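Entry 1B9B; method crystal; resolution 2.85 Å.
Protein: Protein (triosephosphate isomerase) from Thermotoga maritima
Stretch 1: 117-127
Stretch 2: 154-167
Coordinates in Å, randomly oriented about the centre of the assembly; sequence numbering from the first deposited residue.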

# COMPACT_ATOMS: atom_id res chain seq x y z
N VAL B 117 14.85 16.16 15.20
CA VAL B 117 15.94 17.06 14.85
C VAL B 117 15.98 18.24 15.81
O VAL B 117 17.05 18.64 16.28
CB VAL B 117 15.82 17.59 13.40
CG1 VAL B 117 16.80 18.72 13.18
CG2 VAL B 117 16.11 16.46 12.40
N LEU B 118 14.81 18.80 16.11
CA LEU B 118 14.71 19.94 17.02
C LEU B 118 15.17 19.61 18.42
O LEU B 118 15.81 20.43 19.06
CB LEU B 118 13.27 20.45 17.07
CG LEU B 118 12.73 21.08 15.78
CD1 LEU B 118 11.26 21.44 15.96
CD2 LEU B 118 13.56 22.31 15.43
N GLU B 119 14.84 18.42 18.91
CA GLU B 119 15.25 18.02 20.26
C GLU B 119 16.75 18.13 20.50
O GLU B 119 17.17 18.55 21.57
CB GLU B 119 14.80 16.59 20.57
CG GLU B 119 13.33 16.44 20.86
CD GLU B 119 12.84 17.52 21.80
OE1 GLU B 119 12.52 18.63 21.32
OE2 GLU B 119 12.78 17.26 23.02
N LYS B 120 17.55 17.76 19.51
CA LYS B 120 19.01 17.81 19.63
C LYS B 120 19.60 19.18 19.30
O LYS B 120 20.81 19.31 19.16
CB LYS B 120 19.64 16.76 18.72
CG LYS B 120 19.30 15.34 19.09
CD LYS B 120 19.81 14.99 20.48
CE LYS B 120 19.32 13.62 20.91
NZ LYS B 120 17.83 13.52 20.92
N GLY B 121 18.75 20.18 19.16
CA GLY B 121 19.23 21.52 18.84
C GLY B 121 19.69 21.69 17.41
O GLY B 121 20.59 22.48 17.14
N MET B 122 19.10 20.95 16.47
CA MET B 122 19.50 21.07 15.07
C MET B 122 18.36 21.69 14.26
O MET B 122 17.25 21.83 14.77
CB MET B 122 19.86 19.70 14.52
CG MET B 122 20.77 18.91 15.45
SD MET B 122 21.75 17.70 14.57
CE MET B 122 20.47 16.70 13.85
N THR B 123 18.63 22.07 13.02
CA THR B 123 17.60 22.70 12.21
C THR B 123 16.97 21.83 11.13
O THR B 123 17.64 21.36 10.21
CB THR B 123 18.12 23.98 11.54
OG1 THR B 123 18.58 24.89 12.55
CG2 THR B 123 17.01 24.65 10.75
N PRO B 124 15.65 21.60 11.23
CA PRO B 124 14.98 20.78 10.23
C PRO B 124 14.76 21.63 9.01
O PRO B 124 14.60 22.84 9.13
CB PRO B 124 13.64 20.43 10.89
CG PRO B 124 13.82 20.77 12.34
CD PRO B 124 14.73 21.96 12.31
N ILE B 125 14.77 21.01 7.84
CA ILE B 125 14.49 21.73 6.61
C ILE B 125 13.43 20.85 5.97
O ILE B 125 13.72 19.88 5.29
CB ILE B 125 15.75 21.88 5.70
CG1 ILE B 125 16.73 22.86 6.37
CG2 ILE B 125 15.37 22.44 4.32
CD1 ILE B 125 17.92 23.29 5.50
N LEU B 126 12.18 21.19 6.26
CA LEU B 126 11.02 20.47 5.78
C LEU B 126 10.73 20.82 4.33
O LEU B 126 10.53 21.98 3.99
CB LEU B 126 9.81 20.80 6.65
CG LEU B 126 8.44 20.20 6.30
CD1 LEU B 126 8.48 18.67 6.28
CD2 LEU B 126 7.44 20.69 7.32
N CYS B 127 10.70 19.80 3.49
CA CYS B 127 10.44 20.01 2.08
C CYS B 127 8.97 19.71 1.79
O CYS B 127 8.43 18.73 2.28
CB CYS B 127 11.32 19.08 1.24
SG CYS B 127 13.11 19.14 1.58
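Stretch 2 (154-167) GLDKEEAKRVVIAY

Stretch 2 runs from a loop through a short helix beginning at Lys157 into a strand, 164-167, that pairs with strand 123-127 of stretch 1. The two strands are parallel, with their N-to-C directions 25° apart (signed crossing angle -25°) and axes 4.5 Å apart at closest approach.

Gly154 has a positive phi of 95° and does not touch stretch 1. Leu155 is extended (phi/psi -79/162) and points toward it; its CD2 lies 3.8 Å from Leu118 CD1. Asp156 caps the helix: its OD1 accepts from Glu159 N at 3.2 Å and, weakly, from Glu158 N at 2.7 Å. Lys157 and Glu158 are out of reach of stretch 1. Glu158 OE1 instead forms a salt bridge with Lys161 NZ at 2.9 Å.

Glu159 packs its CB 4.0 Å from Leu118 CD1. Its OE2 is 4.5 Å from Glu119 OE1, a proximity of like charges. Ala160 points away. Arg162 has chi1 m and chi2 t, and its side chain reaches the end of the stretch 1 helix. There NH2 donates to Leu118 O at 2.7 Å, with a nearly straight angle of 164°. Leu118 CD2 covers one face of the guanidinium, 3.6 Å from NH2. Arg162 O lies 3.5 Å from Thr123 CG2.

Val163 sets its CG2 4.2 Å from Leu118 CD1. The strand pairing then begins. Val164 lies beside Ile125; its N donates to Pro124 O at 3.2 Å, and its O accepts from Leu126 N at 2.9 Å. Val164 CB is 4.0 Å from Ile125 CG1, on the sheet face shared with Ala166 and Cys127. Ile165 pairs with Leu126, and both side chains take the other face. Ala166 pairs with Cys127; its N donates to Leu126 O at 2.8 Å, and its CB meets Ile125 CG2 at 4.0 Å. Tyr167 points away.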

# COMPACT_ATOMS: atom_id res chain seq x y z
N GLY B 154 2.03 19.59 16.52
CA GLY B 154 2.67 19.27 17.78
C GLY B 154 3.71 20.28 18.21
O GLY B 154 4.01 20.38 19.40
N LEU B 155 4.27 21.02 17.26
CA LEU B 155 5.27 22.02 17.60
C LEU B 155 4.57 23.25 18.13
O LEU B 155 3.37 23.43 17.91
CB LEU B 155 6.09 22.41 16.37
CG LEU B 155 6.80 21.30 15.63
CD1 LEU B 155 7.67 21.90 14.54
CD2 LEU B 155 7.65 20.50 16.60
N ASP B 156 5.31 24.11 18.82
CA ASP B 156 4.73 25.33 19.35
C ASP B 156 5.49 26.53 18.84
O ASP B 156 6.55 26.39 18.24
CB ASP B 156 4.77 25.31 20.88
CG ASP B 156 6.17 25.33 21.41
OD1 ASP B 156 6.93 26.26 21.04
OD2 ASP B 156 6.53 24.43 22.20
N LYS B 157 4.94 27.72 19.10
CA LYS B 157 5.52 28.99 18.69
C LYS B 157 7.04 28.99 18.71
O LYS B 157 7.68 29.33 17.71
CB LYS B 157 4.98 30.11 19.59
CG LYS B 157 5.07 31.50 18.99
CD LYS B 157 4.96 32.59 20.05
CE LYS B 157 4.87 33.97 19.42
NZ LYS B 157 5.90 34.18 18.35
N GLU B 158 7.64 28.60 19.83
CA GLU B 158 9.10 28.57 19.96
C GLU B 158 9.79 27.63 18.98
O GLU B 158 10.66 28.05 18.21
CB GLU B 158 9.49 28.16 21.39
CG GLU B 158 9.93 29.30 22.29
CD GLU B 158 8.98 30.48 22.27
OE1 GLU B 158 9.09 31.32 21.36
OE2 GLU B 158 8.10 30.55 23.17
N GLU B 159 9.42 26.36 19.01
CA GLU B 159 10.01 25.36 18.14
C GLU B 159 9.74 25.66 16.67
O GLU B 159 10.60 25.45 15.81
CB GLU B 159 9.46 23.98 18.50
CG GLU B 159 9.85 23.53 19.89
CD GLU B 159 8.99 22.41 20.42
OE1 GLU B 159 7.95 22.11 19.80
OE2 GLU B 159 9.36 21.83 21.46
N ALA B 160 8.54 26.17 16.40
CA ALA B 160 8.12 26.50 15.05
C ALA B 160 9.04 27.50 14.37
O ALA B 160 9.32 27.39 13.18
CB ALA B 160 6.71 27.05 15.08
N LYS B 161 9.52 28.48 15.13
CA LYS B 161 10.41 29.49 14.58
C LYS B 161 11.72 28.90 14.06
O LYS B 161 12.29 29.38 13.07
CB LYS B 161 10.70 30.57 15.63
CG LYS B 161 9.46 31.31 16.10
CD LYS B 161 9.74 32.77 16.42
CE LYS B 161 10.62 32.95 17.64
NZ LYS B 161 9.92 32.57 18.90
N ARG B 162 12.19 27.86 14.73
CA ARG B 162 13.44 27.21 14.36
C ARG B 162 13.35 26.39 13.08
O ARG B 162 14.36 26.11 12.44
CB ARG B 162 13.92 26.33 15.51
CG ARG B 162 14.28 27.10 16.76
CD ARG B 162 14.39 26.15 17.94
NE ARG B 162 15.24 25.01 17.61
CZ ARG B 162 15.29 23.87 18.30
NH1 ARG B 162 14.52 23.71 19.37
NH2 ARG B 162 16.10 22.90 17.91
N VAL B 163 12.15 26.00 12.70
CA VAL B 163 11.99 25.21 11.48
C VAL B 163 12.30 26.06 10.24
O VAL B 163 12.18 27.29 10.26
CB VAL B 163 10.56 24.64 11.39
CG1 VAL B 163 10.40 23.80 10.14
CG2 VAL B 163 10.28 23.80 12.62
N VAL B 164 12.74 25.39 9.17
CA VAL B 164 13.03 26.06 7.92
C VAL B 164 12.28 25.25 6.89
O VAL B 164 12.43 24.04 6.83
CB VAL B 164 14.55 26.05 7.56
CG1 VAL B 164 14.76 26.43 6.11
CG2 VAL B 164 15.32 27.03 8.44
N ILE B 165 11.45 25.92 6.10
CA ILE B 165 10.67 25.23 5.07
C ILE B 165 11.35 25.43 3.73
O ILE B 165 12.07 26.40 3.53
CB ILE B 165 9.25 25.79 4.98
CG1 ILE B 165 8.57 25.67 6.35
CG2 ILE B 165 8.46 25.05 3.90
CD1 ILE B 165 7.21 26.29 6.41
N ALA B 166 11.10 24.51 2.82
CA ALA B 166 11.68 24.59 1.50
C ALA B 166 10.64 24.12 0.52
O ALA B 166 10.28 22.94 0.52
CB ALA B 166 12.90 23.71 1.42
N TYR B 167 10.13 25.05 -0.28
CA TYR B 167 9.12 24.72 -1.28
C TYR B 167 9.84 24.18 -2.50
O TYR B 167 10.60 24.89 -3.15
CB TYR B 167 8.31 25.96 -1.66
CG TYR B 167 7.35 25.69 -2.80
CD1 TYR B 167 6.55 24.55 -2.81
CD2 TYR B 167 7.27 26.56 -3.89
CE1 TYR B 167 5.69 24.27 -3.88
CE2 TYR B 167 6.42 26.29 -4.97
CZ TYR B 167 5.64 25.15 -4.95
OH TYR B 167 4.81 24.87 -6.01